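Local coordinates for protein PML (Homo sapiens, PDB 6IMQ) that probably helps build PML nuclear bodies, its zinc-binding B1-box assembling into multimers whose formation regulates nuclear body biogenesis and leukemogenesis, at residues 8-13 with 17-22; 36-39 with 43-46. All coordinates share one frame; numbering follows the deposited sequence.

Contact 1: 8-13 with 17-22; sequences AQAVCT and ESADFW. With ZN (zinc ion), chain H.
A10 and A19 meet methyl to methyl, CB to CB at 4.2 Å, and form the apolar side of a short antiparallel pairing between 8-13 and 17-22. The A19 methyl points at the facing segment and comes closest to backbone there, with its CB 3.7 Å from A10 O. V11 and S18 form a single beta bridge, and the CB bonds of both lead away from the opposite segment. Two backbone bonds flank this bridge. A19 N gives its hydrogen to A10 O over 3.0 Å; the bond is nearly straight at the hydrogen, yet the donor lies 39° out of the carbonyl plane and so misses the lone-pair directions. C12 N donates to E17 O at 2.8 Å, with the donor almost in line with the C=O bond (171°). The same oxygen also receives the CA-H of V11, a longer contact of 3.4 Å from V11 CA to E17 O. C12 and C15 are the first CxxC pair of a B-box zinc finger; C12 lies in 8-13 and C15 in the three-residue connection to 17-22, which the pairing closes at its base. C12 is the first zinc ligand there: SG stands anti to the backbone N (chi1 179°), which extends the thiolate to the metal, 2.4 Å from SG to the zinc ion. C15, C31 and C34 complete this four-cysteine site. C12 CB also passes 3.6 Å from E17 O, so the carbonyl that fixes the C12 backbone lies beside the ligand's side chain too. The side chains of A10 and A19 both touch L29 of strand 28-30. Farther along 17-22, D20 and F21 share L30 as their partner in a classic beta bulge, and W22 NE1 donates a hydrogen bond to D7 O of the second subunit.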
# COMPACT_ATOMS: atom_id res chain seq x y z
N ALA B 8 11.96 -1.73 -9.93
CA ALA B 8 12.37 -2.76 -8.99
C ALA B 8 13.40 -2.22 -8.00
O ALA B 8 13.52 -2.74 -6.88
CB ALA B 8 12.93 -3.97 -9.73
N GLN B 9 14.16 -1.20 -8.40
CA GLN B 9 15.15 -0.58 -7.53
C GLN B 9 14.66 0.73 -6.92
O GLN B 9 15.46 1.64 -6.64
CB GLN B 9 16.45 -0.32 -8.30
CG GLN B 9 17.17 -1.58 -8.74
CD GLN B 9 18.18 -1.32 -9.84
OE1 GLN B 9 19.02 -0.42 -9.73
NE2 GLN B 9 18.10 -2.10 -10.91
N ALA B 10 13.35 0.86 -6.70
CA ALA B 10 12.80 2.08 -6.14
C ALA B 10 13.40 2.34 -4.76
O ALA B 10 13.68 1.42 -3.99
CB ALA B 10 11.28 1.99 -6.03
N VAL B 11 13.60 3.62 -4.46
CA VAL B 11 14.26 4.00 -3.22
C VAL B 11 13.41 5.00 -2.45
O VAL B 11 12.59 5.73 -3.01
CB VAL B 11 15.67 4.58 -3.48
CG1 VAL B 11 16.59 3.48 -4.01
CG2 VAL B 11 15.59 5.74 -4.46
N CYS B 12 13.61 5.00 -1.13
CA CYS B 12 12.94 5.93 -0.24
C CYS B 12 13.18 7.37 -0.68
O CYS B 12 14.29 7.73 -1.09
CB CYS B 12 13.47 5.70 1.18
SG CYS B 12 12.79 6.76 2.42
N THR B 13 12.14 8.19 -0.59
CA THR B 13 12.27 9.58 -1.01
C THR B 13 13.14 10.38 -0.05
O THR B 13 13.66 11.43 -0.44
CB THR B 13 10.90 10.24 -1.14
OG1 THR B 13 10.22 10.22 0.13
CG2 THR B 13 10.06 9.52 -2.19
N GLU B 17 17.72 4.06 1.18
CA GLU B 17 17.35 2.66 1.32
C GLU B 17 16.23 2.29 0.35
O GLU B 17 15.53 3.15 -0.19
CB GLU B 17 16.92 2.37 2.76
CG GLU B 17 18.08 2.36 3.76
CD GLU B 17 18.75 1.00 3.86
OE1 GLU B 17 18.05 -0.02 3.73
OE2 GLU B 17 19.99 0.95 4.06
N SER B 18 16.10 0.99 0.11
CA SER B 18 15.09 0.49 -0.81
C SER B 18 13.69 0.78 -0.28
O SER B 18 13.40 0.60 0.91
CB SER B 18 15.27 -1.01 -1.03
OG SER B 18 14.33 -1.78 -0.31
N ALA B 19 12.83 1.25 -1.17
CA ALA B 19 11.47 1.60 -0.78
C ALA B 19 10.68 0.35 -0.41
O ALA B 19 10.91 -0.75 -0.92
CB ALA B 19 10.76 2.35 -1.91
N ASP B 20 9.75 0.53 0.53
CA ASP B 20 8.87 -0.55 0.95
C ASP B 20 7.43 -0.12 1.07
O ASP B 20 6.55 -0.98 1.18
CB ASP B 20 9.33 -1.13 2.29
CG ASP B 20 10.66 -1.84 2.19
OD1 ASP B 20 10.90 -2.55 1.19
OD2 ASP B 20 11.46 -1.68 3.13
N PHE B 21 7.14 1.18 1.04
CA PHE B 21 5.81 1.69 1.24
C PHE B 21 5.55 2.82 0.26
O PHE B 21 6.47 3.48 -0.23
CB PHE B 21 5.60 2.17 2.67
CG PHE B 21 5.67 1.07 3.67
CD1 PHE B 21 6.89 0.63 4.15
CD2 PHE B 21 4.51 0.46 4.10
CE1 PHE B 21 6.95 -0.40 5.07
CE2 PHE B 21 4.56 -0.57 5.01
CZ PHE B 21 5.78 -1.00 5.50
N TRP B 22 4.28 2.98 -0.05
CA TRP B 22 3.78 4.05 -0.90
C TRP B 22 2.71 4.77 -0.11
O TRP B 22 1.79 4.13 0.42
CB TRP B 22 3.22 3.51 -2.21
CG TRP B 22 2.47 4.52 -3.04
CD1 TRP B 22 1.12 4.61 -3.19
CD2 TRP B 22 3.03 5.57 -3.83
NE1 TRP B 22 0.80 5.64 -4.03
CE2 TRP B 22 1.95 6.25 -4.44
CE3 TRP B 22 4.33 6.01 -4.09
CZ2 TRP B 22 2.14 7.34 -5.29
CZ3 TRP B 22 4.51 7.09 -4.94
CH2 TRP B 22 3.42 7.74 -5.53
ZN ZN H . 14.04 5.97 4.28

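Contact 2: 36-39 with 43-46; sequences EAHQ and KHEA. With ZN (zinc ion), chain I.
The imidazole rings of H38 and H44 are turned obliquely to each other, planes at 67° and centroids 5.2 Å apart. At the edge of the H38 ring, in its plane, lies the amide carbon of Q39, whose OE1 accepts a hydrogen bond from H38 ND1 at 2.8 Å. The donor sits in the carbonyl plane, and the acceptor 4° from the ring plane, although the bond is bent at the hydrogen. Between the rings sits a zinc ion, bound by H38 NE2 at 2.0 Å and H44 ND1 at 2.1 Å. These two nitrogens stand 3.4 Å apart as co-ligands of the metal. The side chains cross at about a right angle and use different nitrogens. H38 reaches from helix 32-41 with CG anti to the backbone N (chi1 168°), presenting the far nitrogen of its ring; H44, on the following loop, presents the nearer one. H44 CB lies 3.7 Å from H38 CE1. C23 and C26 complete the Cys2His2 site of the B-box, tying the C-terminal half of helix 32-41 to the loop before strand 46-48. A water bridges the segments, accepting from Q39 NE2 at 2.9 Å and donating to H44 O at 2.7 Å. Q39 is thus second-shell: OE1 of its amide, together with the zinc bond at H38 NE2, holds the H38 ring in its rotation, and the other end reaches the backbone of H44 through the water. With ND1 as donor and NE2 on the metal, H38 is probably the neutral tautomer, and the Q39 carbonyl would probably strengthen it as a zinc ligand.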
# COMPACT_ATOMS: atom_id res chain seq x y z
N GLU B 36 7.81 4.18 9.33
CA GLU B 36 7.35 4.18 10.73
C GLU B 36 7.31 5.61 11.28
O GLU B 36 6.41 5.95 12.05
CB GLU B 36 8.24 3.28 11.58
CG GLU B 36 8.38 1.87 11.02
CD GLU B 36 8.11 0.76 12.03
OE1 GLU B 36 8.00 1.05 13.25
OE2 GLU B 36 8.02 -0.41 11.61
N ALA B 37 8.26 6.46 10.89
CA ALA B 37 8.21 7.86 11.33
C ALA B 37 7.02 8.58 10.71
O ALA B 37 6.34 9.36 11.37
CB ALA B 37 9.51 8.58 10.97
N HIS B 38 6.77 8.34 9.43
CA HIS B 38 5.62 8.94 8.75
C HIS B 38 4.32 8.55 9.45
O HIS B 38 3.43 9.40 9.63
CB HIS B 38 5.68 8.51 7.29
CG HIS B 38 4.44 8.78 6.50
ND1 HIS B 38 3.36 7.93 6.52
CD2 HIS B 38 4.13 9.77 5.64
CE1 HIS B 38 2.42 8.41 5.72
NE2 HIS B 38 2.86 9.52 5.17
N GLN B 39 4.22 7.31 9.92
CA GLN B 39 2.99 6.88 10.58
C GLN B 39 2.83 7.52 11.96
O GLN B 39 1.70 7.66 12.45
CB GLN B 39 2.94 5.36 10.72
CG GLN B 39 3.09 4.57 9.44
CD GLN B 39 1.96 4.83 8.47
OE1 GLN B 39 2.04 5.74 7.64
NE2 GLN B 39 0.90 4.02 8.55
N LYS B 43 -1.27 10.95 9.61
CA LYS B 43 -2.30 9.93 9.47
C LYS B 43 -2.72 9.93 8.00
O LYS B 43 -3.68 10.60 7.61
CB LYS B 43 -3.49 10.16 10.42
CG LYS B 43 -3.98 11.59 10.56
CD LYS B 43 -3.67 12.18 11.94
CE LYS B 43 -4.93 12.42 12.78
NZ LYS B 43 -5.50 13.80 12.64
N HIS B 44 -1.98 9.18 7.18
CA HIS B 44 -2.21 9.10 5.74
C HIS B 44 -2.52 7.66 5.34
O HIS B 44 -1.96 6.72 5.91
CB HIS B 44 -0.98 9.57 4.95
CG HIS B 44 -0.77 11.06 4.98
ND1 HIS B 44 0.31 11.66 4.35
CD2 HIS B 44 -1.49 12.06 5.53
CE1 HIS B 44 0.24 12.96 4.52
NE2 HIS B 44 -0.84 13.24 5.23
N GLU B 45 -3.40 7.50 4.36
CA GLU B 45 -3.55 6.21 3.70
C GLU B 45 -2.25 5.86 2.99
O GLU B 45 -1.70 6.67 2.23
CB GLU B 45 -4.68 6.25 2.68
CG GLU B 45 -6.03 5.82 3.19
CD GLU B 45 -7.01 5.60 2.04
OE1 GLU B 45 -7.23 6.55 1.25
OE2 GLU B 45 -7.53 4.48 1.92
N ALA B 46 -1.76 4.65 3.22
CA ALA B 46 -0.52 4.20 2.59
C ALA B 46 -0.58 2.69 2.51
O ALA B 46 -1.39 2.03 3.18
CB ALA B 46 0.71 4.66 3.37
ZN ZN I . 1.97 10.54 3.72
O HOH W 1 -1.23 4.22 6.61

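The two contacts belong to the two zinc sites of one B-box: 8-13 with 17-22 supplies a cysteine to the Cys4 site, and 36-39 with 43-46 supplies both histidines of the Cys2His2 site. Their centres are about 15 Å apart, on opposite sides of the chain's centre. The C12 side chain is about 12 Å from the zinc of contact 2, and the H38 side chain about 9 Å from the zinc of contact 1. The contacts follow in series along the chain but meet where strand 21-23 runs antiparallel to strand 46-48, with W22 O 3.2 Å from A46 CB. Both contacts also touch the second subunit, through W22 in contact 1 and through Q39, E45 and A46 in contact 2.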